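Local coordinates for mandelate racemase/muconate lactonizing enzyme-like protein (Rubrobacter xylanophilus DSM 9941, PDB 3CYJ) that is of unassigned function but has the two-domain architecture of the enolase superfamily, an alpha+beta capping domain joined to a modified TIM barrel that holds a sodium ion, at residues 22-27 with 140-144; 38-42 with 104-109. All blocks are in the same frame, centred on the assembly; numbering follows the deposited sequence.

Interaction 1 of 2, residues 22-27 with 140-144; sequences YPESDG and FTSYP
In the enolase fold, a loop of the N-terminal capping domain folds over the C-terminal ends of the barrel strands. Here extended residues 23-26 pass along the loop 140-144, which follows barrel strand 132-137 and makes a type I beta turn from Phe140 to Tyr143 (Tyr143 N to Phe140 O, 3.1 Å) before Pro144 takes the N-cap position of helix 145-157. The chain turns a corner at Tyr22, whose t rotamer directs the ring to the loop: CD2 lies 3.7 Å from Tyr143 CD1, and OH 3.3 Å from Pro144 CD. Pro23 O accepts a 2.6 Å hydrogen bond from Ser142 OG, held by a p rotamer. Glu24 (chi1 m) lays CG over the Phe140 ring, a CH-pi contact 4.0 Å from the centroid; one water bridges Glu24 OE2 (donating, 2.6 Å) and Tyr143 OH (accepting, 2.5 Å). Ser25 bonds twice to Thr141: its O accepts from Thr141 N (3.1 Å), and its OG shares a 2.8 Å hydrogen bond with Thr141 OG1. Asp26, its CA-to-CB bond pointing away, salt-bridges Arg90 of the second subunit and hydrogen-bonds a glycerol; it is nearest in register to Thr141, their CA atoms 5.3 Å apart.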
loop_
_atom_site.group_PDB
_atom_site.type_symbol
_atom_site.label_atom_id
_atom_site.label_comp_id
_atom_site.label_asym_id
_atom_site.label_seq_id
_atom_site.Cartn_x
_atom_site.Cartn_y
_atom_site.Cartn_z
ATOM N N TYR A 22 41.526 25.847 6.945
ATOM C CA TYR A 22 41.487 25.441 8.356
ATOM C C TYR A 22 41.180 23.949 8.292
ATOM O O TYR A 22 40.668 23.477 7.264
ATOM C CB TYR A 22 40.362 26.190 9.087
ATOM C CG TYR A 22 40.377 26.066 10.599
ATOM C CD1 TYR A 22 41.261 26.831 11.377
ATOM C CD2 TYR A 22 39.484 25.207 11.263
ATOM C CE1 TYR A 22 41.281 26.730 12.801
ATOM C CE2 TYR A 22 39.491 25.105 12.688
ATOM C CZ TYR A 22 40.404 25.871 13.441
ATOM O OH TYR A 22 40.414 25.766 14.819
ATOM N N PRO A 23 41.515 23.171 9.348
ATOM C CA PRO A 23 41.041 21.749 9.289
ATOM C C PRO A 23 39.485 21.682 9.291
ATOM O O PRO A 23 38.842 22.385 10.089
ATOM C CB PRO A 23 41.570 21.109 10.592
ATOM C CG PRO A 23 42.397 22.155 11.310
ATOM C CD PRO A 23 42.339 23.470 10.535
ATOM N N GLU A 24 38.887 20.855 8.440
ATOM C CA GLU A 24 37.420 20.875 8.326
ATOM C C GLU A 24 36.789 19.517 8.603
ATOM O O GLU A 24 37.367 18.470 8.329
ATOM C CB GLU A 24 36.995 21.405 6.944
ATOM C CG GLU A 24 37.308 22.915 6.723
ATOM C CD GLU A 24 36.931 23.384 5.331
ATOM O OE1 GLU A 24 36.306 22.603 4.592
ATOM O OE2 GLU A 24 37.231 24.523 4.935
ATOM N N SER A 25 35.577 19.527 9.142
ATOM C CA SER A 25 34.914 18.256 9.392
ATOM C C SER A 25 33.403 18.467 9.397
ATOM O O SER A 25 32.909 19.602 9.464
ATOM C CB SER A 25 35.384 17.663 10.704
ATOM O OG SER A 25 34.926 18.485 11.770
ATOM N N ASP A 26 32.673 17.367 9.333
ATOM C CA ASP A 26 31.244 17.434 9.419
ATOM C C ASP A 26 30.887 16.212 10.246
ATOM O O ASP A 26 31.813 15.556 10.826
ATOM C CB ASP A 26 30.569 17.479 8.028
ATOM C CG ASP A 26 30.890 16.269 7.146
ATOM O OD1 ASP A 26 31.045 15.138 7.675
ATOM O OD2 ASP A 26 30.949 16.440 5.903
ATOM N N GLY A 27 29.595 15.899 10.300
ATOM C CA GLY A 27 29.149 14.806 11.122
ATOM C C GLY A 27 29.826 13.484 10.806
ATOM O O GLY A 27 30.039 12.708 11.686
ATOM N N PHE A 140 31.726 24.304 9.753
ATOM C CA PHE A 140 32.235 22.966 10.027
ATOM C C PHE A 140 32.316 22.694 11.522
ATOM O O PHE A 140 32.469 23.637 12.343
ATOM C CB PHE A 140 33.569 22.737 9.315
ATOM C CG PHE A 140 33.505 23.075 7.877
ATOM C CD1 PHE A 140 32.900 22.196 6.975
ATOM C CD2 PHE A 140 33.937 24.325 7.422
ATOM C CE1 PHE A 140 32.768 22.563 5.620
ATOM C CE2 PHE A 140 33.831 24.701 6.077
ATOM C CZ PHE A 140 33.251 23.820 5.163
ATOM N N THR A 141 32.190 21.409 11.851
ATOM C CA THR A 141 32.185 20.957 13.223
ATOM C C THR A 141 33.539 21.135 13.913
ATOM O O THR A 141 33.618 21.156 15.162
ATOM C CB THR A 141 31.639 19.502 13.357
ATOM O OG1 THR A 141 32.193 18.693 12.303
ATOM C CG2 THR A 141 30.092 19.496 13.281
ATOM N N SER A 142 34.591 21.293 13.116
ATOM C CA SER A 142 35.908 21.598 13.671
ATOM C C SER A 142 36.083 23.072 14.107
ATOM O O SER A 142 37.017 23.379 14.845
ATOM C CB SER A 142 36.988 21.298 12.633
ATOM O OG SER A 142 36.722 22.093 11.502
ATOM N N TYR A 143 35.251 23.987 13.605
ATOM C CA TYR A 143 35.398 25.406 13.960
ATOM C C TYR A 143 35.165 25.678 15.449
ATOM O O TYR A 143 34.106 25.305 16.012
ATOM C CB TYR A 143 34.397 26.263 13.202
ATOM C CG TYR A 143 34.753 26.551 11.773
ATOM C CD1 TYR A 143 35.863 25.982 11.176
ATOM C CD2 TYR A 143 33.942 27.365 10.999
ATOM C CE1 TYR A 143 36.181 26.255 9.827
ATOM C CE2 TYR A 143 34.249 27.641 9.686
ATOM C CZ TYR A 143 35.354 27.081 9.100
ATOM O OH TYR A 143 35.617 27.376 7.759
ATOM N N PRO A 144 36.107 26.385 16.094
ATOM C CA PRO A 144 35.690 26.888 17.414
ATOM C C PRO A 144 34.562 27.901 17.220
ATOM O O PRO A 144 34.378 28.391 16.117
ATOM C CB PRO A 144 36.971 27.563 17.969
ATOM C CG PRO A 144 38.125 27.043 17.074
ATOM C CD PRO A 144 37.461 26.818 15.713
HETATM O O HOH W 1 37.680 26.270 6.867
#

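Interaction 2 of 2, residues 38-42 with 104-109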
loop_
_atom_site.group_PDB
_atom_site.type_symbol
_atom_site.label_atom_id
_atom_site.label_comp_id
_atom_site.label_asym_id
_atom_site.label_seq_id
_atom_site.Cartn_x
_atom_site.Cartn_y
_atom_site.Cartn_z
ATOM N N LEU A 38 39.823 18.841 -13.821
ATOM C CA LEU A 38 39.445 19.860 -14.785
ATOM C C LEU A 38 39.525 19.290 -16.186
ATOM O O LEU A 38 40.544 18.694 -16.552
ATOM C CB LEU A 38 40.355 21.119 -14.666
ATOM C CG LEU A 38 40.004 22.224 -15.729
ATOM C CD1 LEU A 38 38.722 23.052 -15.389
ATOM C CD2 LEU A 38 41.199 23.090 -15.953
ATOM N N VAL A 39 38.447 19.427 -16.948
ATOM C CA VAL A 39 38.443 18.991 -18.328
ATOM C C VAL A 39 38.396 20.213 -19.245
ATOM O O VAL A 39 37.626 21.183 -18.996
ATOM C CB VAL A 39 37.242 18.018 -18.612
ATOM C CG1 VAL A 39 37.156 17.589 -20.089
ATOM C CG2 VAL A 39 37.317 16.794 -17.677
ATOM N N GLU A 40 39.244 20.194 -20.276
ATOM C CA GLU A 40 39.117 21.209 -21.311
ATOM C C GLU A 40 38.830 20.572 -22.623
ATOM O O GLU A 40 39.562 19.635 -23.069
ATOM C CB GLU A 40 40.328 22.136 -21.400
ATOM C CG GLU A 40 40.603 22.840 -20.067
ATOM C CD GLU A 40 41.643 23.954 -20.229
ATOM O OE1 GLU A 40 42.319 23.914 -21.281
ATOM O OE2 GLU A 40 41.777 24.852 -19.341
ATOM N N ALA A 41 37.744 21.073 -23.225
ATOM C CA ALA A 41 37.302 20.596 -24.525
ATOM C C ALA A 41 37.599 21.627 -25.601
ATOM O O ALA A 41 37.138 22.784 -25.520
ATOM C CB ALA A 41 35.830 20.260 -24.522
ATOM N N HIS A 42 38.360 21.179 -26.600
ATOM C CA HIS A 42 38.841 22.014 -27.696
ATOM C C HIS A 42 38.076 21.628 -28.907
ATOM O O HIS A 42 38.022 20.427 -29.226
ATOM C CB HIS A 42 40.316 21.717 -27.968
ATOM C CG HIS A 42 41.225 22.241 -26.910
ATOM N ND1 HIS A 42 41.500 21.538 -25.757
ATOM C CD2 HIS A 42 41.879 23.421 -26.799
ATOM C CE1 HIS A 42 42.301 22.256 -24.980
ATOM N NE2 HIS A 42 42.545 23.404 -25.588
ATOM N N ALA A 104 31.962 16.310 -15.380
ATOM C CA ALA A 104 33.024 17.248 -15.737
ATOM C C ALA A 104 33.094 17.386 -17.246
ATOM O O ALA A 104 33.171 18.491 -17.753
ATOM C CB ALA A 104 34.386 16.738 -15.199
ATOM N N VAL A 105 33.081 16.261 -17.962
ATOM C CA VAL A 105 33.117 16.291 -19.412
ATOM C C VAL A 105 31.871 16.983 -20.037
ATOM O O VAL A 105 31.990 17.794 -20.948
ATOM C CB VAL A 105 33.266 14.906 -19.988
ATOM C CG1 VAL A 105 33.217 14.971 -21.508
ATOM C CG2 VAL A 105 34.586 14.300 -19.576
ATOM N N ASP A 106 30.687 16.685 -19.504
ATOM C CA ASP A 106 29.462 17.292 -19.979
ATOM C C ASP A 106 29.433 18.833 -19.808
ATOM O O ASP A 106 28.899 19.540 -20.636
ATOM C CB ASP A 106 28.276 16.665 -19.254
ATOM C CG ASP A 106 26.933 17.230 -19.738
ATOM O OD1 ASP A 106 26.407 16.779 -20.795
ATOM O OD2 ASP A 106 26.392 18.096 -19.030
ATOM N N ILE A 107 29.965 19.320 -18.696
ATOM C CA ILE A 107 29.986 20.723 -18.404
ATOM C C ILE A 107 30.953 21.411 -19.358
ATOM O O ILE A 107 30.678 22.503 -19.843
ATOM C CB ILE A 107 30.446 20.962 -16.955
ATOM C CG1 ILE A 107 29.430 20.361 -15.960
ATOM C CG2 ILE A 107 30.679 22.430 -16.678
ATOM C CD1 ILE A 107 29.981 20.238 -14.585
ATOM N N ALA A 108 32.070 20.745 -19.645
ATOM C CA ALA A 108 33.036 21.247 -20.604
ATOM C C ALA A 108 32.434 21.326 -22.013
ATOM O O ALA A 108 32.624 22.311 -22.713
ATOM C CB ALA A 108 34.347 20.369 -20.578
ATOM N N LEU A 109 31.731 20.279 -22.437
ATOM C CA LEU A 109 31.049 20.283 -23.712
ATOM C C LEU A 109 29.956 21.374 -23.877
ATOM O O LEU A 109 29.764 21.910 -24.979
ATOM C CB LEU A 109 30.441 18.923 -23.987
ATOM C CG LEU A 109 31.465 17.771 -24.054
ATOM C CD1 LEU A 109 30.784 16.459 -24.440
ATOM C CD2 LEU A 109 32.550 18.104 -25.034
#
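Helix-on-sheet packing, one way in which an antiparallel sheet acquires a hydrophobic core, is well illustrated in the alpha+beta capping domain of this enolase-superfamily protein. Strand 38-42 is an inner strand of a four-stranded antiparallel sheet, hydrogen-bonded through its backbone to strands 8-26 and 46-53, and helix segment 104-109 lies across one face. The two axes approach to 7.6 Å and run in roughly the same direction, with a signed crossing angle of -38°.

No hydrogen bond links the segments, and the contact is apolar. On the strand, Val39 and Ala41 direct their CA-to-CB bonds toward the helix, whereas Leu38 and Glu40 direct theirs away from it. Small residues on the helix allow the close approach: Ala104 and Ala108, one turn apart, both face the strand, and the CA atoms of Ala41 and Ala108 are 5.8 Å apart. Val39 is the residue most covered by the contact. Its CG2 meets Ala104 CB at 3.8 Å and Val105 CG2 at 4.2 Å, while its CG1 lies 4.0 Å from Ala108 CB.

Backbone atoms also take part, since Ala108 CB rests 3.7 Å from Val39 O. Beyond the strand, Val105 continues the apolar packing onto helices 57-70 and 78-88, and Leu109 onto the latter. Although the CB of Leu109 points away from the strand, its side chain reaches back to place CD2 4.0 Å from Ala41 CB.

Overall arrangement
The general principle is that one sheet can serve two structural roles. Interaction 2 builds the interior of the capping domain, and interaction 1 joins that domain to the barrel; strands 8-26 and 33-43, neighbours in the same sheet, connect them. Along the chain, interaction 2 is nested inside the loop closed by interaction 1. Their centres are 32 Å apart, their nearest atoms about 19 Å, and they lie on opposite sides of the chain's centre. Only interaction 1 approaches the metal site: the Asp26 side chain is about 6 Å from the sodium ion, whose site comprises Asp194, Glu221 and Glu222, and about 3 Å from the glycerol.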